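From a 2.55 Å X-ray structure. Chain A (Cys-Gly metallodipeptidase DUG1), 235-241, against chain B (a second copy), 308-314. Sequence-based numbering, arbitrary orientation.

Chain A, residues 235-241: GIFGGVV
Chain B (308-314) DILMHRW

A glycine-rich loop of chain A lies against a helix from the second copy, in a contact made by packing, without a hydrogen bond across it. Residues 308-314 of chain B are helical throughout, with R313(B) N bonded to I309(B) O at 3.0 Å. The loop turns on F237(A), whose O accepts V240(A) N at 3.1 Å. In register, the CA of G239(A) lies 5.7 Å from that of H312(B), and the CA of V240(A) lies 6.1 Å from that of I309(B).

G239(A), at phi/psi 87/2, takes a conformation that by itself calls for glycine; a CB here would also come within 3.1 Å of H312(B) O. The bare backbone permits close approach, bringing G238(A) O to 3.4 Å from H312(B) O, two acceptors that cannot bond each other.

V240(A) points its CB toward the helix, with chi1 at 117°, between the usual wells. Its CG2 reaches 3.4 Å from I309(B) O and 3.6 Å from R313(B) CG. A short branched side chain suits this place, meeting residues one helical turn apart. I309(B), m, t, sends its CB sideways; its CG2 still meets V240(A) CG2 at 3.7 Å, an apolar pairing that suits a buried isoleucine.

H312(B) points toward the loop, its CB 3.7 Å from G239(A) O. With chi1 m and chi2 104°, the ring turns back along its own helix, and ND1 donates to D308(B) O at 3.2 Å.

R313(B) starts sideways, but its m, t, p chain, with chi4 at 127°, brings the guanidinium nearer the loop. I236(A) O lies over one guanidinium face, 3.3 Å from NH2 of R313(B), at an angle too poor for a hydrogen bond. I236(A), m, t, points its CB away, yet its CG2 comes within 3.3 Å of R313(B) NH2. The F237(A) ring, chi1 m and chi2 87°, has its centroid 5.8 Å from R313(B) CZ, at most a weak cation-pi attraction.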

# COMPACT_ATOMS: atom_id res chain seq x y z
N GLY A 235 -8.94 8.25 15.86
CA GLY A 235 -9.48 9.34 16.67
C GLY A 235 -9.89 8.85 18.04
O GLY A 235 -9.59 9.47 19.05
N ILE A 236 -10.55 7.71 18.08
CA ILE A 236 -11.00 7.12 19.33
C ILE A 236 -9.82 6.71 20.19
O ILE A 236 -9.86 6.82 21.41
CB ILE A 236 -11.88 5.90 19.06
CG1 ILE A 236 -13.11 6.31 18.25
CG2 ILE A 236 -12.27 5.23 20.36
CD1 ILE A 236 -14.00 5.18 17.88
N PHE A 237 -8.76 6.25 19.55
CA PHE A 237 -7.63 5.68 20.27
C PHE A 237 -6.35 6.52 20.14
O PHE A 237 -5.34 6.20 20.75
CB PHE A 237 -7.38 4.25 19.79
CG PHE A 237 -8.56 3.34 19.97
CD1 PHE A 237 -9.55 3.25 19.01
CD2 PHE A 237 -8.69 2.56 21.11
CE1 PHE A 237 -10.64 2.41 19.18
CE2 PHE A 237 -9.78 1.72 21.29
CZ PHE A 237 -10.75 1.65 20.32
N GLY A 238 -6.41 7.60 19.37
CA GLY A 238 -5.24 8.43 19.16
C GLY A 238 -4.67 9.03 20.44
O GLY A 238 -5.39 9.65 21.21
N GLY A 239 -3.37 8.86 20.65
CA GLY A 239 -2.71 9.43 21.81
C GLY A 239 -2.78 8.52 23.02
O GLY A 239 -2.28 8.85 24.10
N VAL A 240 -3.37 7.35 22.86
CA VAL A 240 -3.66 6.52 24.01
C VAL A 240 -3.19 5.07 23.87
O VAL A 240 -2.90 4.42 24.86
CB VAL A 240 -5.17 6.61 24.35
CG1 VAL A 240 -5.86 5.26 24.22
CG2 VAL A 240 -5.37 7.23 25.73
N VAL A 241 -3.11 4.58 22.64
CA VAL A 241 -2.52 3.27 22.34
C VAL A 241 -1.26 3.47 21.52
O VAL A 241 -1.14 4.44 20.78
CB VAL A 241 -3.48 2.38 21.55
CG1 VAL A 241 -4.85 2.34 22.24
CG2 VAL A 241 -3.64 2.91 20.14
N ASP B 308 -5.52 10.04 32.89
CA ASP B 308 -4.58 10.21 31.79
C ASP B 308 -5.12 9.68 30.48
O ASP B 308 -5.06 10.36 29.45
CB ASP B 308 -3.25 9.54 32.12
CG ASP B 308 -2.42 10.36 33.08
OD1 ASP B 308 -2.44 11.61 32.95
OD2 ASP B 308 -1.75 9.75 33.95
N ILE B 309 -5.64 8.45 30.51
CA ILE B 309 -6.27 7.87 29.34
C ILE B 309 -7.35 8.82 28.83
O ILE B 309 -7.42 9.11 27.64
CB ILE B 309 -6.92 6.53 29.65
CG1 ILE B 309 -5.87 5.53 30.15
CG2 ILE B 309 -7.59 5.98 28.42
CD1 ILE B 309 -6.46 4.31 30.83
N LEU B 310 -8.17 9.33 29.74
CA LEU B 310 -9.28 10.16 29.32
C LEU B 310 -8.78 11.48 28.73
O LEU B 310 -9.23 11.90 27.66
CB LEU B 310 -10.29 10.37 30.45
CG LEU B 310 -10.96 9.11 31.01
CD1 LEU B 310 -11.76 9.43 32.26
CD2 LEU B 310 -11.84 8.41 29.98
N MET B 311 -7.82 12.10 29.40
CA MET B 311 -7.35 13.41 28.95
C MET B 311 -6.55 13.35 27.66
O MET B 311 -6.57 14.29 26.86
CB MET B 311 -6.57 14.12 30.06
CG MET B 311 -7.48 14.66 31.15
SD MET B 311 -6.60 15.80 32.22
CE MET B 311 -5.18 14.80 32.65
N HIS B 312 -5.86 12.23 27.45
CA HIS B 312 -5.13 12.06 26.21
C HIS B 312 -6.01 11.60 25.04
O HIS B 312 -5.63 11.79 23.89
CB HIS B 312 -3.90 11.18 26.41
CG HIS B 312 -2.75 11.92 27.02
ND1 HIS B 312 -2.38 11.79 28.34
CD2 HIS B 312 -1.92 12.85 26.49
CE1 HIS B 312 -1.36 12.59 28.59
NE2 HIS B 312 -1.06 13.25 27.49
N ARG B 313 -7.18 11.03 25.33
CA ARG B 313 -8.20 10.84 24.29
C ARG B 313 -8.97 12.11 23.99
O ARG B 313 -9.40 12.32 22.87
CB ARG B 313 -9.24 9.80 24.68
CG ARG B 313 -8.72 8.45 25.01
CD ARG B 313 -9.82 7.64 25.66
NE ARG B 313 -10.82 7.25 24.68
CZ ARG B 313 -11.22 5.99 24.50
NH1 ARG B 313 -10.71 5.04 25.26
NH2 ARG B 313 -12.13 5.70 23.59
N TRP B 314 -9.17 12.96 25.00
CA TRP B 314 -10.16 14.04 24.88
C TRP B 314 -9.63 15.45 24.66
O TRP B 314 -10.23 16.22 23.92
CB TRP B 314 -11.11 14.06 26.08
CG TRP B 314 -11.98 12.85 26.20
CD1 TRP B 314 -12.17 11.88 25.26
CD2 TRP B 314 -12.76 12.47 27.34
NE1 TRP B 314 -13.02 10.92 25.74
CE2 TRP B 314 -13.40 11.26 27.01
CE3 TRP B 314 -12.99 13.04 28.60
CZ2 TRP B 314 -14.26 10.61 27.90
CZ3 TRP B 314 -13.83 12.39 29.49
CH2 TRP B 314 -14.46 11.19 29.13